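Local coordinates for Alr4995 protein (PDB 6LRF), which is a bifunctional cyanobacterial enzyme combining arginine dihydrolase and ornithine cyclodeaminase activities in a single chain, at residues K483-G488 / E514-A519; H507-I512 / M584-R589. All blocks are in the same frame, centred on the assembly; numbering follows the deposited sequence.

Contact 1 (K483-G488 / E514-A519); sequences KIRDAG and EGYVQA
R485, close to the end of helix 467-486, reaches across to the loop 514-518 and makes nearly the whole contact by itself. Its CB points toward the loop and stays 4.2 Å from G515 O. With CG anti to the backbone N (chi1 179°), the chain extends toward the loop, and R485 CG closes to 3.3 Å on G515 O. CD also lies beside that carbonyl, while its other neighbour is the Y516 ring: R485 CD sits 4.0 Å from the ring centroid, a CH-pi contact over the face. The bend at chi3 then lays the charged end along the same ring. R485 NE is 3.8 Å from Y516 CE2 and forms a salt bridge with D486 OD1 in the guanidinium plane. The guanidinium lies flat on the ring, stacked with the planes 19° apart and with Y516 OH above it. R485 NH1 turns its N-H to E514 O, 2.9 Å away and near the guanidinium plane, in a somewhat bent hydrogen bond (144°). An alanine here would remove the group stacked on Y516 and would probably leave E514 O without this donor and D486 without its salt-bridge partner R485. Within the loop, Q518 NE2 donates to G515 O from above the carbonyl plane. Helix 467-486 ends in a Schellman motif with G488 as its C-prime residue, and leads into strand 491-495. The contact joins this helix end to the loop between helix 505-513 and strand 519-523; the two strands are adjacent and parallel, and the chain between them makes a beta-alpha-beta crossover of the Rossmann-type region.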
loop_
_atom_site.group_PDB
_atom_site.type_symbol
_atom_site.label_atom_id
_atom_site.label_comp_id
_atom_site.label_asym_id
_atom_site.label_seq_id
_atom_site.Cartn_x
_atom_site.Cartn_y
_atom_site.Cartn_z
ATOM N N LYS B 483 -29.177 -18.394 4.193
ATOM C CA LYS B 483 -30.402 -18.342 3.404
ATOM C C LYS B 483 -30.285 -19.216 2.170
ATOM O O LYS B 483 -31.213 -19.944 1.828
ATOM C CB LYS B 483 -30.728 -16.906 2.992
ATOM C CG LYS B 483 -32.044 -16.375 3.547
ATOM C CD LYS B 483 -31.914 -14.913 3.952
ATOM C CE LYS B 483 -33.242 -14.342 4.453
ATOM N NZ LYS B 483 -34.016 -15.284 5.323
ATOM N N ILE B 484 -29.133 -19.154 1.508
ATOM C CA ILE B 484 -28.945 -19.908 0.284
ATOM C C ILE B 484 -28.825 -21.396 0.584
ATOM O O ILE B 484 -29.360 -22.211 -0.155
ATOM C CB ILE B 484 -27.703 -19.409 -0.510
ATOM C CG1 ILE B 484 -27.916 -17.964 -0.952
ATOM C CG2 ILE B 484 -27.447 -20.275 -1.733
ATOM C CD1 ILE B 484 -26.721 -17.338 -1.639
ATOM N N ARG B 485 -28.144 -21.763 1.666
ATOM C CA ARG B 485 -27.956 -23.185 1.966
ATOM C C ARG B 485 -29.277 -23.870 2.361
ATOM O O ARG B 485 -29.565 -24.993 1.920
ATOM C CB ARG B 485 -26.930 -23.385 3.087
ATOM C CG ARG B 485 -26.725 -24.856 3.444
ATOM C CD ARG B 485 -25.993 -25.057 4.765
ATOM N NE ARG B 485 -26.798 -24.641 5.917
ATOM C CZ ARG B 485 -26.444 -24.826 7.189
ATOM N NH1 ARG B 485 -25.295 -25.429 7.491
ATOM N NH2 ARG B 485 -27.245 -24.407 8.162
ATOM N N ASP B 486 -30.066 -23.191 3.199
ATOM C CA ASP B 486 -31.365 -23.712 3.642
ATOM C C ASP B 486 -32.323 -23.864 2.461
ATOM O O ASP B 486 -33.098 -24.821 2.389
ATOM C CB ASP B 486 -31.980 -22.795 4.708
ATOM C CG ASP B 486 -31.114 -22.685 5.961
ATOM O OD1 ASP B 486 -30.192 -23.520 6.149
ATOM O OD2 ASP B 486 -31.365 -21.765 6.767
ATOM N N ALA B 487 -32.248 -22.922 1.525
ATOM C CA ALA B 487 -33.051 -22.985 0.311
ATOM C C ALA B 487 -32.488 -23.969 -0.724
ATOM O O ALA B 487 -32.999 -24.048 -1.838
ATOM C CB ALA B 487 -33.177 -21.599 -0.298
ATOM N N GLY B 488 -31.441 -24.709 -0.361
ATOM C CA GLY B 488 -30.816 -25.673 -1.260
ATOM C C GLY B 488 -30.044 -25.133 -2.473
ATOM O O GLY B 488 -29.736 -25.893 -3.393
ATOM N N GLU B 514 -19.939 -28.511 6.600
ATOM C CA GLU B 514 -21.292 -28.195 7.055
ATOM C C GLU B 514 -22.268 -27.716 5.963
ATOM O O GLU B 514 -23.316 -27.138 6.273
ATOM C CB GLU B 514 -21.205 -27.147 8.160
ATOM C CG GLU B 514 -20.346 -27.631 9.318
ATOM C CD GLU B 514 -20.284 -26.656 10.482
ATOM O OE1 GLU B 514 -20.955 -25.600 10.425
ATOM O OE2 GLU B 514 -19.560 -26.954 11.461
ATOM N N GLY B 515 -21.912 -27.945 4.697
ATOM C CA GLY B 515 -22.832 -27.782 3.583
ATOM C C GLY B 515 -22.981 -26.415 2.929
ATOM O O GLY B 515 -23.969 -26.170 2.243
ATOM N N TYR B 516 -22.019 -25.523 3.123
ATOM C CA TYR B 516 -22.099 -24.199 2.522
ATOM C C TYR B 516 -21.375 -24.108 1.175
ATOM O O TYR B 516 -21.448 -23.093 0.510
ATOM C CB TYR B 516 -21.517 -23.141 3.459
ATOM C CG TYR B 516 -22.233 -23.017 4.780
ATOM C CD1 TYR B 516 -21.823 -23.758 5.889
ATOM C CD2 TYR B 516 -23.317 -22.168 4.924
ATOM C CE1 TYR B 516 -22.470 -23.646 7.107
ATOM C CE2 TYR B 516 -23.971 -22.052 6.137
ATOM C CZ TYR B 516 -23.542 -22.793 7.224
ATOM O OH TYR B 516 -24.192 -22.673 8.429
ATOM N N VAL B 517 -20.656 -25.153 0.788
ATOM C CA VAL B 517 -19.824 -25.091 -0.402
ATOM C C VAL B 517 -20.148 -26.246 -1.343
ATOM O O VAL B 517 -19.923 -27.407 -1.008
ATOM C CB VAL B 517 -18.324 -25.113 -0.026
ATOM C CG1 VAL B 517 -17.450 -24.946 -1.265
ATOM C CG2 VAL B 517 -18.024 -24.010 0.956
ATOM N N GLN B 518 -20.666 -25.927 -2.525
ATOM C CA GLN B 518 -21.070 -26.964 -3.480
ATOM C C GLN B 518 -20.013 -27.229 -4.543
ATOM O O GLN B 518 -20.076 -28.222 -5.259
ATOM C CB GLN B 518 -22.393 -26.583 -4.161
ATOM C CG GLN B 518 -23.624 -26.878 -3.300
ATOM C CD GLN B 518 -23.646 -26.072 -2.017
ATOM O OE1 GLN B 518 -23.656 -24.839 -2.044
ATOM N NE2 GLN B 518 -23.656 -26.766 -0.880
ATOM N N ALA B 519 -19.042 -26.334 -4.653
ATOM C CA ALA B 519 -17.936 -26.545 -5.575
ATOM C C ALA B 519 -16.760 -25.676 -5.173
ATOM O O ALA B 519 -16.935 -24.599 -4.625
ATOM C CB ALA B 519 -18.354 -26.247 -7.014
#

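Contact 2 (H507-I512 / M584-R589); sequences HLSRLI and MYECVR
I512 and E586 form the middle of a side-by-side pairing of helices 505-513 and 583-589, whose short segments run almost parallel, 10° apart, with their axes 8.9 Å from each other. The apolar part comes first. The CB of I512 is directed toward the other helix, and both branches are used: I512 CG2, anti to the backbone N, lies 3.8 Å from E586 CB, whereas CG1, anti to the carbonyl carbon (chi1 -67°), carries CD1 to within 3.9 Å of C587 SG. The isoleucine thus straddles two successive residues of its partner helix, and the sulfur is met by a methyl group.

The second kind of contact places aliphatic carbon of a charged residue against backbone and small side chain. E586 CG lies 3.6 Å from S509 O and 4.0 Å from S509 CB, where the two backbones come nearest, with CA atoms of S509 and E586 6.2 Å apart. The small serine side chain is consistent with this close approach.

No hydrogen bond joins the two segments, and the polar ends of the touching S509 and E586 find partners elsewhere. S509 OG bonds to G505 O, one turn earlier in its own helix. E586 bends at chi2 (-57°), and its OE2 makes a salt bridge with R513, just beyond I512, so an ionic link between the same two helices accompanies the apolar contact.

Around this buried interface, V583 extends the partner helix's contact with L508, S509 and I512, and I512 also packs on V517 and I592. Helix 680-694 receives H507 and L511, while helix 570-575 takes up M584, Y585, V588 and R589. Strands 519-523 and 594-597, which follow the two helices in the chain, are neighbours in the parallel sheet.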
loop_
_atom_site.group_PDB
_atom_site.type_symbol
_atom_site.label_atom_id
_atom_site.label_comp_id
_atom_site.label_asym_id
_atom_site.label_seq_id
_atom_site.Cartn_x
_atom_site.Cartn_y
_atom_site.Cartn_z
ATOM N N HIS B 507 -11.189 -22.939 8.767
ATOM C CA HIS B 507 -12.536 -22.372 8.657
ATOM C C HIS B 507 -13.186 -22.701 7.323
ATOM O O HIS B 507 -14.373 -23.024 7.272
ATOM C CB HIS B 507 -12.502 -20.862 8.868
ATOM C CG HIS B 507 -12.011 -20.464 10.224
ATOM N ND1 HIS B 507 -12.694 -20.770 11.380
ATOM C CD2 HIS B 507 -10.894 -19.801 10.609
ATOM C CE1 HIS B 507 -12.024 -20.307 12.419
ATOM N NE2 HIS B 507 -10.929 -19.714 11.980
ATOM N N LEU B 508 -12.410 -22.626 6.245
ATOM C CA LEU B 508 -12.908 -23.069 4.949
ATOM C C LEU B 508 -13.290 -24.549 5.014
ATOM O O LEU B 508 -14.328 -24.934 4.502
ATOM C CB LEU B 508 -11.869 -22.821 3.840
ATOM C CG LEU B 508 -12.251 -23.332 2.446
ATOM C CD1 LEU B 508 -13.673 -22.904 2.082
ATOM C CD2 LEU B 508 -11.274 -22.829 1.402
ATOM N N SER B 509 -12.451 -25.365 5.652
ATOM C CA SER B 509 -12.742 -26.787 5.878
ATOM C C SER B 509 -14.084 -26.980 6.536
ATOM O O SER B 509 -14.866 -27.862 6.171
ATOM C CB SER B 509 -11.680 -27.431 6.784
ATOM O OG SER B 509 -10.470 -27.659 6.103
ATOM N N ARG B 510 -14.327 -26.164 7.553
ATOM C CA ARG B 510 -15.563 -26.258 8.307
ATOM C C ARG B 510 -16.767 -25.904 7.427
ATOM O O ARG B 510 -17.766 -26.629 7.410
ATOM C CB ARG B 510 -15.498 -25.354 9.535
ATOM C CG ARG B 510 -16.808 -25.271 10.262
ATOM C CD ARG B 510 -16.648 -25.357 11.760
ATOM N NE ARG B 510 -17.970 -25.324 12.373
ATOM C CZ ARG B 510 -18.503 -24.253 12.946
ATOM N NH1 ARG B 510 -17.810 -23.124 13.018
ATOM N NH2 ARG B 510 -19.725 -24.320 13.461
ATOM N N LEU B 511 -16.664 -24.801 6.685
ATOM C CA LEU B 511 -17.702 -24.433 5.717
ATOM C C LEU B 511 -18.088 -25.579 4.773
ATOM O O LEU B 511 -19.272 -25.814 4.527
ATOM C CB LEU B 511 -17.250 -23.225 4.895
ATOM C CG LEU B 511 -17.249 -21.892 5.634
ATOM C CD1 LEU B 511 -16.712 -20.813 4.728
ATOM C CD2 LEU B 511 -18.655 -21.550 6.103
ATOM N N ILE B 512 -17.090 -26.286 4.245
ATOM C CA ILE B 512 -17.323 -27.379 3.299
ATOM C C ILE B 512 -18.012 -28.563 3.996
ATOM O O ILE B 512 -18.946 -29.174 3.460
ATOM C CB ILE B 512 -15.987 -27.855 2.648
ATOM C CG1 ILE B 512 -15.397 -26.761 1.742
ATOM C CG2 ILE B 512 -16.204 -29.128 1.860
ATOM C CD1 ILE B 512 -13.924 -26.945 1.410
HETATM N N MSE B 584 -8.856 -29.972 1.012
HETATM C CA MSE B 584 -8.980 -30.981 -0.036
HETATM C C MSE B 584 -9.585 -32.269 0.555
HETATM O O MSE B 584 -10.398 -32.937 -0.080
HETATM C CB MSE B 584 -7.616 -31.244 -0.702
HETATM C CG MSE B 584 -6.899 -29.969 -1.193
HETATM SE SE MSE B 584 -8.069 -28.856 -2.321
HETATM C CE MSE B 584 -8.303 -30.213 -3.695
ATOM N N TYR B 585 -9.216 -32.579 1.790
ATOM C CA TYR B 585 -9.789 -33.721 2.511
ATOM C C TYR B 585 -11.307 -33.640 2.619
ATOM O O TYR B 585 -12.005 -34.595 2.303
ATOM C CB TYR B 585 -9.203 -33.825 3.922
ATOM C CG TYR B 585 -9.894 -34.872 4.791
ATOM C CD1 TYR B 585 -9.553 -36.220 4.697
ATOM C CD2 TYR B 585 -10.887 -34.509 5.700
ATOM C CE1 TYR B 585 -10.179 -37.175 5.489
ATOM C CE2 TYR B 585 -11.522 -35.456 6.492
ATOM C CZ TYR B 585 -11.161 -36.786 6.380
ATOM O OH TYR B 585 -11.783 -37.725 7.161
ATOM N N GLU B 586 -11.813 -32.503 3.086
ATOM C CA GLU B 586 -13.257 -32.334 3.219
ATOM C C GLU B 586 -13.966 -32.413 1.873
ATOM O O GLU B 586 -15.091 -32.914 1.800
ATOM C CB GLU B 586 -13.601 -31.006 3.904
ATOM C CG GLU B 586 -13.154 -30.886 5.374
ATOM C CD GLU B 586 -13.701 -31.996 6.296
ATOM O OE1 GLU B 586 -14.647 -32.729 5.909
ATOM O OE2 GLU B 586 -13.168 -32.134 7.424
ATOM N N CYS B 587 -13.327 -31.930 0.802
ATOM C CA CYS B 587 -13.944 -32.033 -0.528
ATOM C C CYS B 587 -14.104 -33.495 -0.919
ATOM O O CYS B 587 -15.154 -33.902 -1.421
ATOM C CB CYS B 587 -13.132 -31.295 -1.603
ATOM S SG CYS B 587 -13.276 -29.506 -1.497
ATOM N N VAL B 588 -13.068 -34.289 -0.681
ATOM C CA VAL B 588 -13.146 -35.704 -1.025
ATOM C C VAL B 588 -14.183 -36.421 -0.138
ATOM O O VAL B 588 -15.047 -37.131 -0.646
ATOM C CB VAL B 588 -11.765 -36.391 -0.919
ATOM C CG1 VAL B 588 -11.901 -37.902 -1.058
ATOM C CG2 VAL B 588 -10.812 -35.837 -1.993
ATOM N N ARG B 589 -14.141 -36.186 1.168
ATOM C CA ARG B 589 -15.030 -36.908 2.089
ATOM C C ARG B 589 -16.499 -36.546 1.913
ATOM O O ARG B 589 -17.380 -37.376 2.130
ATOM C CB ARG B 589 -14.609 -36.656 3.539
ATOM C CG ARG B 589 -13.484 -37.582 4.036
ATOM C CD ARG B 589 -13.935 -39.047 4.198
ATOM N NE ARG B 589 -12.926 -39.852 4.891
ATOM C CZ ARG B 589 -12.166 -40.785 4.316
ATOM N NH1 ARG B 589 -12.308 -41.062 3.020
ATOM N NH2 ARG B 589 -11.266 -41.455 5.038
#

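Overall arrangement
Both contacts belong to the Rossmann-type region and share helix 505-513: contact 2 uses the helix itself, contact 1 the loop that leaves it for strand 519-523. Their centres are 13 Å apart, and they touch through a probable hydrogen bond from Y516 N to L511 O and through V517 packed on L511. Contact 2 is buried and mainly aliphatic. Contact 1 is only partly buried, relying on a cation, an aromatic ring and a backbone carbonyl, and a second subunit lies within reach of K483 and D486. Their segments alternate along the chain, and helix 505-513 with its following loop supplies one side of each contact.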